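Local structure of putative alpha KG dependent 2,4-D dioxygenase (Burkholderia xenovorans, 5J92) at residues I141-G146 against R274-E279. The protein binds iron(II) and probably acts as a 2-oxoglutarate-dependent dioxygenase of the TfdA/TauD family. Sequence-based numbering, arbitrary orientation.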
ATOM      1  N   ILE A 141      15.710  -8.206  23.496  1.00 32.51           N
ATOM      2  CA  ILE A 141      15.187  -9.550  23.254  1.00 32.98           C
ATOM      3  C   ILE A 141      14.600  -9.570  21.849  1.00 30.34           C
ATOM      4  O   ILE A 141      13.740  -8.743  21.528  1.00 29.25           O
ATOM      5  CB  ILE A 141      14.138  -9.968  24.302  1.00 34.16           C
ATOM      6  CG1 ILE A 141      14.728  -9.891  25.722  1.00 38.93           C
ATOM      7  CG2 ILE A 141      13.645 -11.369  24.023  1.00 34.80           C
ATOM      8  CD1 ILE A 141      13.732 -10.233  26.869  1.00 39.76           C
ATOM      9  N   VAL A 142      15.071 -10.489  21.017  1.00 29.40           N
ATOM     10  CA  VAL A 142      14.723 -10.552  19.597  1.00 31.81           C
ATOM     11  C   VAL A 142      13.845 -11.781  19.371  1.00 34.01           C
ATOM     12  O   VAL A 142      14.263 -12.890  19.715  1.00 33.35           O
ATOM     13  CB  VAL A 142      15.971 -10.625  18.692  1.00 32.57           C
ATOM     14  CG1 VAL A 142      15.565 -10.721  17.219  1.00 29.30           C
ATOM     15  CG2 VAL A 142      16.871  -9.440  18.908  1.00 34.21           C
ATOM     16  N   PRO A 143      12.656 -11.631  18.792  1.00 36.87           N
ATOM     17  CA  PRO A 143      11.842 -12.812  18.475  1.00 37.91           C
ATOM     18  C   PRO A 143      12.464 -13.613  17.342  1.00 37.39           C
ATOM     19  O   PRO A 143      13.180 -13.083  16.493  1.00 35.33           O
ATOM     20  CB  PRO A 143      10.491 -12.222  18.050  1.00 36.38           C
ATOM     21  CG  PRO A 143      10.527 -10.771  18.485  1.00 37.20           C
ATOM     22  CD  PRO A 143      11.975 -10.380  18.431  1.00 35.76           C
ATOM     23  N   ALA A 144      12.154 -14.906  17.321  1.00 41.16           N
ATOM     24  CA  ALA A 144      12.805 -15.801  16.372  1.00 41.67           C
ATOM     25  C   ALA A 144      12.327 -15.549  14.947  1.00 41.33           C
ATOM     26  O   ALA A 144      13.115 -15.636  13.999  1.00 40.75           O
ATOM     27  CB  ALA A 144      12.560 -17.254  16.781  1.00 41.87           C
ATOM     28  N   VAL A 145      11.053 -15.210  14.771  1.00 39.73           N
ATOM     29  CA  VAL A 145      10.455 -15.104  13.444  1.00 37.49           C
ATOM     30  C   VAL A 145       9.827 -13.725  13.291  1.00 32.52           C
ATOM     31  O   VAL A 145       9.004 -13.316  14.119  1.00 31.48           O
ATOM     32  CB  VAL A 145       9.399 -16.201  13.207  1.00 40.74           C
ATOM     33  CG1 VAL A 145       8.874 -16.137  11.775  1.00 38.88           C
ATOM     34  CG2 VAL A 145       9.970 -17.589  13.533  1.00 43.50           C
ATOM     35  N   GLY A 146      10.201 -13.017  12.232  1.00 28.90           N
ATOM     36  CA  GLY A 146       9.626 -11.708  11.994  1.00 25.58           C
ATOM     37  C   GLY A 146      10.249 -10.648  12.885  1.00 24.25           C
ATOM     38  O   GLY A 146      11.356 -10.800  13.407  1.00 24.66           O
ATOM     39  N   ARG A 274       7.735  -4.796  11.524  1.00 19.08           N
ATOM     40  CA  ARG A 274       7.043  -5.959  11.001  1.00 19.63           C
ATOM     41  C   ARG A 274       6.545  -6.823  12.145  1.00 21.57           C
ATOM     42  O   ARG A 274       7.215  -6.911  13.178  1.00 23.63           O
ATOM     43  CB  ARG A 274       7.967  -6.791  10.096  1.00 20.45           C
ATOM     44  CG  ARG A 274       8.508  -6.014   8.879  1.00 20.09           C
ATOM     45  CD  ARG A 274       7.403  -5.735   7.861  1.00 18.43           C
ATOM     46  NE  ARG A 274       6.868  -6.986   7.339  1.00 19.36           N
ATOM     47  CZ  ARG A 274       5.582  -7.216   7.115  1.00 20.93           C
ATOM     48  NH1 ARG A 274       4.686  -6.280   7.389  1.00 22.45           N
ATOM     49  NH2 ARG A 274       5.190  -8.394   6.647  1.00 20.55           N
ATOM     50  N   PRO A 275       5.388  -7.465  12.010  1.00 25.08           N
ATOM     51  CA  PRO A 275       4.934  -8.368  13.072  1.00 27.32           C
ATOM     52  C   PRO A 275       5.953  -9.480  13.292  1.00 27.28           C
ATOM     53  O   PRO A 275       6.697  -9.854  12.383  1.00 24.88           O
ATOM     54  CB  PRO A 275       3.611  -8.929  12.534  1.00 25.40           C
ATOM     55  CG  PRO A 275       3.176  -7.983  11.447  1.00 25.56           C
ATOM     56  CD  PRO A 275       4.469  -7.457  10.854  1.00 23.55           C
ATOM     57  N   HIS A 276       6.026  -9.972  14.523  1.00 26.03           N
ATOM     58  CA  HIS A 276       6.774 -11.191  14.810  1.00 26.96           C
ATOM     59  C   HIS A 276       5.794 -12.326  15.094  1.00 34.01           C
ATOM     60  O   HIS A 276       4.655 -12.088  15.500  1.00 37.13           O
ATOM     61  CB  HIS A 276       7.749 -11.001  15.976  1.00 27.40           C
ATOM     62  CG  HIS A 276       7.095 -10.619  17.266  1.00 33.39           C
ATOM     63  ND1 HIS A 276       6.809  -9.311  17.596  1.00 33.80           N
ATOM     64  CD2 HIS A 276       6.678 -11.371  18.311  1.00 35.05           C
ATOM     65  CE1 HIS A 276       6.241  -9.275  18.788  1.00 32.70           C
ATOM     66  NE2 HIS A 276       6.149 -10.512  19.244  1.00 35.43           N
ATOM     67  N   ILE A 277       6.230 -13.557  14.838  1.00 33.93           N
ATOM     68  CA  ILE A 277       5.358 -14.726  14.813  1.00 36.42           C
ATOM     69  C   ILE A 277       5.906 -15.768  15.782  1.00 36.91           C
ATOM     70  O   ILE A 277       7.036 -16.233  15.605  1.00 35.18           O
ATOM     71  CB  ILE A 277       5.247 -15.329  13.403  1.00 37.05           C
ATOM     72  CG1 ILE A 277       5.064 -14.230  12.348  1.00 38.16           C
ATOM     73  CG2 ILE A 277       4.152 -16.388  13.353  1.00 38.79           C
ATOM     74  CD1 ILE A 277       3.827 -13.393  12.529  1.00 41.03           C
ATOM     75  N   PRO A 278       5.146 -16.186  16.808  1.00 40.04           N
ATOM     76  CA  PRO A 278       3.824 -15.639  17.137  1.00 41.91           C
ATOM     77  C   PRO A 278       3.933 -14.322  17.889  1.00 40.19           C
ATOM     78  O   PRO A 278       4.969 -14.066  18.494  1.00 36.67           O
ATOM     79  CB  PRO A 278       3.214 -16.720  18.027  1.00 46.98           C
ATOM     80  CG  PRO A 278       4.396 -17.324  18.713  1.00 45.98           C
ATOM     81  CD  PRO A 278       5.498 -17.326  17.674  1.00 43.41           C
ATOM     82  N   GLU A 279       2.866 -13.516  17.871  1.00 44.96           N
ATOM     83  CA  GLU A 279       2.887 -12.225  18.551  1.00 47.28           C
ATOM     84  C   GLU A 279       3.110 -12.370  20.053  1.00 50.73           C
ATOM     85  O   GLU A 279       3.446 -11.382  20.718  1.00 51.45           O
ATOM     86  CB  GLU A 279       1.587 -11.461  18.277  1.00 47.08           C
TER
HETATM   87  O   HOH W   1       9.127 -15.047  17.493  1.00 36.97           O
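Two carbonyl oxygens grip His276 NE2: Asp281 O, the stronger partner, and Glu279 O, held only weakly. One hydrogen bond crosses the contact, with Ile277 N 2.9 Å from Val145 O, nearly straight at the hydrogen (160°) but well above the carbonyl plane. The same Val145 O sits 3.2 Å from His276 CB. Beside this bond a water accepts weakly from Val145 N and donates to Ile277 O (3.1 Å), so both backbone polar groups of Val145 are tied, one directly and one through water, to Ile277. Gly146 and His276 form a single beta bridge, their CA atoms 4.0 Å apart. Gly146, with a positive phi (78°) that favours glycine, brings its backbone close against Pro275 and His276; a bent CA-H...O contact runs from Gly146 CA to Pro275 O, 3.5 Å. In the double-stranded beta-helix (jelly-roll) fold of this TauD/TfdA family member, the bridge joins the loop between strands 132-139 and 149-153 to the one after strand 269-273; backbone hydrogen bonds of Arg274 with Gln148 and Pro275 with Gly147 lead on into the antiparallel pairing of strands 149-153 and 269-273. His276 CG takes the crowded position between backbone N and carbonyl carbon (chi1 60°), which sets the imidazole against Pro143: Pro143 CG lies over one face, a CH-pi contact 4.0 Å from the ring centroid, the two side chains crossing at about a right angle. On exposed Val145, CG1, anti to the backbone N, brushes Ile277 CB at 4.1 Å; Ile277 also packs on His164 of the second subunit.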